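Local coordinates for protein YHR177W (Saccharomyces cerevisiae, PDB 4M8B) that binds DNA through a WOPR domain, the part present here in complex with DNA, and probably acts as a transcription factor, at residues C[81-86]-C[120-125]. Residues are numbered along the deposited sequence; the frame is centred on the assembly and turned at random.
Sequences LVYREY and KKTFSL. With EDO (1,2-ethanediol), chain D; nucleotides of chain A.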
ATOM      1  N   LEU C  81       2.715   5.358  -5.142  1.00 27.18           N
ATOM      2  CA  LEU C  81       2.181   4.926  -6.425  1.00 23.90           C
ATOM      3  C   LEU C  81       0.753   4.445  -6.192  1.00 27.55           C
ATOM      4  O   LEU C  81       0.470   3.793  -5.187  1.00 34.14           O
ATOM      5  CB  LEU C  81       3.039   3.815  -7.034  1.00 27.35           C
ATOM      6  CG  LEU C  81       4.380   4.280  -7.603  1.00 33.81           C
ATOM      7  CD1 LEU C  81       5.167   3.123  -8.199  1.00 22.16           C
ATOM      8  CD2 LEU C  81       4.152   5.364  -8.641  1.00 34.83           C
ATOM      9  N   VAL C  82      -0.149   4.783  -7.106  1.00 24.11           N
ATOM     10  CA  VAL C  82      -1.547   4.393  -6.971  1.00 24.64           C
ATOM     11  C   VAL C  82      -2.024   3.592  -8.181  1.00 27.90           C
ATOM     12  O   VAL C  82      -1.654   3.885  -9.317  1.00 30.31           O
ATOM     13  CB  VAL C  82      -2.458   5.620  -6.774  1.00 22.07           C
ATOM     14  CG1 VAL C  82      -3.918   5.200  -6.736  1.00 25.62           C
ATOM     15  CG2 VAL C  82      -2.088   6.346  -5.498  1.00 29.84           C
ATOM     16  N   TYR C  83      -2.846   2.579  -7.928  1.00 21.42           N
ATOM     17  CA  TYR C  83      -3.378   1.743  -8.995  1.00 21.04           C
ATOM     18  C   TYR C  83      -4.878   1.533  -8.807  1.00 29.91           C
ATOM     19  O   TYR C  83      -5.377   1.546  -7.682  1.00 28.08           O
ATOM     20  CB  TYR C  83      -2.669   0.390  -9.010  1.00 21.69           C
ATOM     21  CG  TYR C  83      -1.158   0.458  -9.031  1.00 18.33           C
ATOM     22  CD1 TYR C  83      -0.438   0.701  -7.872  1.00 18.52           C
ATOM     23  CD2 TYR C  83      -0.450   0.249 -10.204  1.00 12.13           C
ATOM     24  CE1 TYR C  83       0.945   0.748  -7.885  1.00 20.20           C
ATOM     25  CE2 TYR C  83       0.932   0.296 -10.226  1.00 11.98           C
ATOM     26  CZ  TYR C  83       1.623   0.545  -9.063  1.00 18.22           C
ATOM     27  OH  TYR C  83       2.998   0.593  -9.080  1.00 24.62           O
ATOM     28  N   ARG C  84      -5.593   1.328  -9.908  1.00 31.31           N
ATOM     29  CA  ARG C  84      -7.038   1.134  -9.853  1.00 26.49           C
ATOM     30  C   ARG C  84      -7.443  -0.217 -10.430  1.00 29.93           C
ATOM     31  O   ARG C  84      -6.975  -0.605 -11.498  1.00 36.32           O
ATOM     32  CB  ARG C  84      -7.750   2.265 -10.596  1.00 33.62           C
ATOM     33  CG  ARG C  84      -7.384   3.644 -10.079  1.00 40.79           C
ATOM     34  CD  ARG C  84      -8.598   4.542 -10.004  1.00 42.04           C
ATOM     35  NE  ARG C  84      -8.986   5.040 -11.316  1.00 57.14           N
ATOM     36  CZ  ARG C  84     -10.221   5.407 -11.639  1.00 57.90           C
ATOM     37  NH1 ARG C  84     -11.195   5.321 -10.744  1.00 55.16           N
ATOM     38  NH2 ARG C  84     -10.479   5.853 -12.858  1.00 58.82           N
ATOM     39  N   GLU C  85      -8.307  -0.934  -9.718  1.00 30.05           N
ATOM     40  CA  GLU C  85      -8.790  -2.221 -10.202  1.00 35.56           C
ATOM     41  C   GLU C  85      -9.875  -2.025 -11.256  1.00 45.59           C
ATOM     42  O   GLU C  85     -10.737  -1.155 -11.116  1.00 50.93           O
ATOM     43  CB  GLU C  85      -9.340  -3.075  -9.058  1.00 37.86           C
ATOM     44  CG  GLU C  85      -9.663  -4.502  -9.482  1.00 48.36           C
ATOM     45  CD  GLU C  85     -10.725  -5.156  -8.619  1.00 47.75           C
ATOM     46  OE1 GLU C  85     -11.300  -4.466  -7.753  1.00 53.45           O
ATOM     47  OE2 GLU C  85     -10.987  -6.362  -8.812  1.00 60.31           O
ATOM     48  N   TYR C  86      -9.828  -2.838 -12.309  1.00 54.96           N
ATOM     49  CA  TYR C  86     -10.822  -2.771 -13.375  1.00 54.04           C
ATOM     50  C   TYR C  86     -11.273  -4.157 -13.832  1.00 61.91           C
ATOM     51  O   TYR C  86     -10.485  -5.102 -13.856  1.00 58.08           O
ATOM     52  CB  TYR C  86     -10.285  -1.970 -14.567  1.00 45.64           C
ATOM     53  CG  TYR C  86      -9.130  -2.627 -15.293  1.00 50.39           C
ATOM     54  CD1 TYR C  86      -9.354  -3.569 -16.285  1.00 53.88           C
ATOM     55  CD2 TYR C  86      -7.818  -2.294 -14.997  1.00 56.67           C
ATOM     56  CE1 TYR C  86      -8.305  -4.169 -16.953  1.00 59.87           C
ATOM     57  CE2 TYR C  86      -6.762  -2.888 -15.662  1.00 53.20           C
ATOM     58  CZ  TYR C  86      -7.011  -3.824 -16.638  1.00 54.40           C
ATOM     59  OH  TYR C  86      -5.962  -4.419 -17.303  1.00 54.15           O
ATOM     60  N   LYS C 120      -5.156   0.557  -4.700  1.00 24.51           N
ATOM     61  CA  LYS C 120      -3.927   0.140  -4.035  1.00 18.35           C
ATOM     62  C   LYS C 120      -2.888   1.249  -4.113  1.00 22.08           C
ATOM     63  O   LYS C 120      -2.696   1.855  -5.168  1.00 33.31           O
ATOM     64  CB  LYS C 120      -3.378  -1.148  -4.663  1.00 21.76           C
ATOM     65  CG  LYS C 120      -1.890  -1.379  -4.422  1.00 22.98           C
ATOM     66  CD  LYS C 120      -1.449  -2.773  -4.864  1.00 20.34           C
ATOM     67  CE  LYS C 120      -1.692  -3.000  -6.346  1.00 30.06           C
ATOM     68  NZ  LYS C 120      -1.241  -4.355  -6.778  1.00 21.78           N
ATOM     69  N   LYS C 121      -2.230   1.522  -2.992  1.00 18.68           N
ATOM     70  CA  LYS C 121      -1.123   2.472  -2.980  1.00 28.22           C
ATOM     71  C   LYS C 121       0.120   1.809  -2.401  1.00 26.24           C
ATOM     72  O   LYS C 121       0.029   1.010  -1.469  1.00 28.82           O
ATOM     73  CB  LYS C 121      -1.491   3.749  -2.216  1.00 16.76           C
ATOM     74  CG  LYS C 121      -1.668   3.573  -0.724  1.00 29.11           C
ATOM     75  CD  LYS C 121      -2.474   4.727  -0.142  1.00 28.39           C
ATOM     76  CE  LYS C 121      -1.932   6.063  -0.599  1.00 34.75           C
ATOM     77  NZ  LYS C 121      -2.770   7.194  -0.107  1.00 46.92           N
ATOM     78  N   THR C 122       1.278   2.128  -2.967  1.00 19.70           N
ATOM     79  CA  THR C 122       2.515   1.457  -2.591  1.00 29.36           C
ATOM     80  C   THR C 122       3.589   2.465  -2.221  1.00 26.36           C
ATOM     81  O   THR C 122       3.563   3.609  -2.669  1.00 37.66           O
ATOM     82  CB  THR C 122       3.046   0.558  -3.733  1.00 38.68           C
ATOM     83  OG1 THR C 122       3.349   1.365  -4.877  1.00 37.17           O
ATOM     84  CG2 THR C 122       2.012  -0.491  -4.116  1.00 24.24           C
ATOM     85  N   PHE C 123       4.537   2.021  -1.405  1.00 24.43           N
ATOM     86  CA  PHE C 123       5.642   2.858  -0.973  1.00 26.49           C
ATOM     87  C   PHE C 123       6.845   1.975  -0.680  1.00 27.40           C
ATOM     88  O   PHE C 123       6.705   0.902  -0.093  1.00 32.57           O
ATOM     89  CB  PHE C 123       5.250   3.647   0.281  1.00 20.59           C
ATOM     90  CG  PHE C 123       6.313   4.592   0.763  1.00 18.01           C
ATOM     91  CD1 PHE C 123       7.347   4.144   1.572  1.00 26.23           C
ATOM     92  CD2 PHE C 123       6.278   5.931   0.413  1.00 30.87           C
ATOM     93  CE1 PHE C 123       8.327   5.013   2.017  1.00 31.01           C
ATOM     94  CE2 PHE C 123       7.255   6.808   0.854  1.00 22.35           C
ATOM     95  CZ  PHE C 123       8.282   6.348   1.657  1.00 26.07           C
ATOM     96  N   SER C 124       8.025   2.418  -1.099  1.00 26.82           N
ATOM     97  CA  SER C 124       9.251   1.679  -0.822  1.00 31.86           C
ATOM     98  C   SER C 124      10.221   2.533  -0.017  1.00 28.69           C
ATOM     99  O   SER C 124      10.424   3.709  -0.315  1.00 29.24           O
ATOM    100  CB  SER C 124       9.910   1.194  -2.116  1.00 28.97           C
ATOM    101  OG  SER C 124      10.213   2.279  -2.973  1.00 65.11           O
ATOM    102  N   LEU C 125      10.812   1.929   1.007  1.00 33.11           N
ATOM    103  CA  LEU C 125      11.751   2.629   1.871  1.00 23.00           C
ATOM    104  C   LEU C 125      13.050   1.848   1.995  1.00 36.82           C
ATOM    105  O   LEU C 125      13.052   0.694   2.426  1.00 45.74           O
ATOM    106  CB  LEU C 125      11.145   2.831   3.260  1.00 34.43           C
ATOM    107  CG  LEU C 125      12.084   3.397   4.327  1.00 36.02           C
ATOM    108  CD1 LEU C 125      12.362   4.868   4.068  1.00 40.56           C
ATOM    109  CD2 LEU C 125      11.511   3.191   5.721  1.00 34.78           C
TER
HETATM  110  C1  EDO D 301       6.394  -1.002  -3.106  1.00 36.45           C
HETATM  111  O1  EDO D 301       7.535  -0.903  -2.245  1.00 58.14           O
HETATM  112  C2  EDO D 301       6.663  -2.075  -4.151  1.00 48.76           C
HETATM  113  O2  EDO D 301       6.427  -3.368  -3.581  1.00 44.03           O
ATOM    114  P    DG A  11       9.011   1.183  -6.594  1.00 32.03           P
ATOM    115  OP1  DG A  11      10.458   1.405  -6.400  1.00 28.07           O
ATOM    116  OP2  DG A  11       8.187   0.789  -5.431  1.00 44.47           O
ATOM    117  O5'  DG A  11       8.379   2.505  -7.232  1.00 33.76           O
ATOM    118  C5'  DG A  11       9.202   3.545  -7.773  1.00 40.92           C
ATOM    119  C4'  DG A  11       9.740   3.217  -9.158  1.00 44.89           C
ATOM    120  O4'  DG A  11       8.708   2.623  -9.974  1.00 39.48           O
ATOM    121  C3'  DG A  11      10.187   4.415  -9.984  1.00 49.63           C
ATOM    122  O3'  DG A  11      11.534   4.748  -9.677  1.00 40.65           O
ATOM    123  C2'  DG A  11      10.006   3.951 -11.431  1.00 36.70           C
ATOM    124  C1'  DG A  11       9.019   2.793 -11.341  1.00 27.12           C
ATOM    125  N9   DG A  11       7.768   2.952 -12.088  1.00 23.71           N
ATOM    126  C8   DG A  11       6.493   2.975 -11.575  1.00 34.46           C
ATOM    127  N7   DG A  11       5.564   3.110 -12.486  1.00 32.21           N
ATOM    128  C5   DG A  11       6.265   3.175 -13.681  1.00 25.22           C
ATOM    129  C6   DG A  11       5.794   3.319 -15.008  1.00 31.00           C
ATOM    130  O6   DG A  11       4.625   3.421 -15.410  1.00 21.97           O
ATOM    131  N1   DG A  11       6.845   3.339 -15.923  1.00 29.74           N
ATOM    132  C2   DG A  11       8.178   3.234 -15.597  1.00 35.86           C
ATOM    133  N2   DG A  11       9.048   3.274 -16.618  1.00 34.24           N
ATOM    134  N3   DG A  11       8.629   3.098 -14.357  1.00 34.18           N
ATOM    135  C4   DG A  11       7.621   3.077 -13.454  1.00 27.93           C
ATOM    136  P    DT A  10       4.561  -3.657  -6.972  1.00 29.16           P
ATOM    137  OP1  DT A  10       5.175  -4.182  -5.729  1.00 22.82           O
ATOM    138  OP2  DT A  10       3.219  -3.039  -6.934  1.00 31.71           O
ATOM    139  O5'  DT A  10       5.579  -2.619  -7.625  1.00 23.84           O
ATOM    140  C5'  DT A  10       6.921  -3.028  -7.833  1.00 26.15           C
ATOM    141  C4'  DT A  10       7.755  -1.961  -8.532  1.00 29.98           C
ATOM    142  O4'  DT A  10       7.462  -1.937  -9.956  1.00 34.12           O
ATOM    143  C3'  DT A  10       7.566  -0.517  -8.057  1.00 27.68           C
ATOM    144  O3'  DT A  10       8.850   0.064  -7.745  1.00 34.02           O
ATOM    145  C2'  DT A  10       6.905   0.143  -9.267  1.00 28.84           C
ATOM    146  C1'  DT A  10       7.603  -0.603 -10.392  1.00 29.22           C
ATOM    147  N1   DT A  10       7.047  -0.451 -11.783  1.00 26.96           N
ATOM    148  C2   DT A  10       7.918  -0.358 -12.862  1.00 45.23           C
ATOM    149  O2   DT A  10       9.136  -0.384 -12.771  1.00 51.35           O
ATOM    150  N3   DT A  10       7.306  -0.232 -14.085  1.00 24.28           N
ATOM    151  C4   DT A  10       5.946  -0.190 -14.338  1.00 33.64           C
ATOM    152  O4   DT A  10       5.508  -0.073 -15.482  1.00 20.79           O
ATOM    153  C5   DT A  10       5.098  -0.293 -13.168  1.00 24.93           C
ATOM    154  C7   DT A  10       3.602  -0.260 -13.299  1.00 35.61           C
ATOM    155  C6   DT A  10       5.679  -0.419 -11.966  1.00 11.22           C
TER
HETATM  156  O   HOH W   1       3.825  -0.262  -6.958  1.00 21.75           O
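Leu81 and Thr122 form a hydrogen-bonded pair where strands 80-88 and 113-128 adjoin in the antiparallel sheet of the WOPR (Gti1/Pac2) domain, joined by Leu81 N to Thr122 O (3.1 Å) and Thr122 N to Leu81 O (2.9 Å). Two residues along, Tyr83 and Lys120 are joined by the same reciprocal pair of hydrogen bonds, with Tyr83 N to Lys120 O at 2.9 Å. Between them lies the non-hydrogen-bonded pair Val82 and Lys121, where Lys121 CA comes within 3.0 Å of Leu81 O in a CA-H...O contact. On this other face, Lys121 NZ hydrogen-bonds to Ile13 O.

Leu81, Tyr83, Lys120 and Thr122 share the face turned to the DNA. With CG anti to the carbonyl carbon (chi1 -52°), the Tyr83 ring lies beside strand 120-125 and presents an edge to Lys120 O and Thr122 OG1. The Lys120 chain bends at chi3 and brings CE to 4.2 Å from Tyr83 CD1; its NZ lies over the ring at a distance allowing at most weak cation-pi attraction, and forms a salt bridge with Asp67.

One water links the sheet to the DNA backbone: it is hydrogen-bonded to Thr122 OG1 and donates to OP2 and O5' of DT10 of chain A, while its very short approach to Tyr83 OH is doubtful in detail. Nonpolar contacts are direct: Leu81 CD1 reaches C2' of DT10 of chain A at 3.6 Å, and the CE2 edge of the Tyr83 ring meets the thymine methyl C7 at 4.1 Å.

The backbone ladder thus sets a tyrosine and a threonine from two strands around a single water, consistent with water-mediated contact to the phosphate backbone alongside apolar contact with sugar and base.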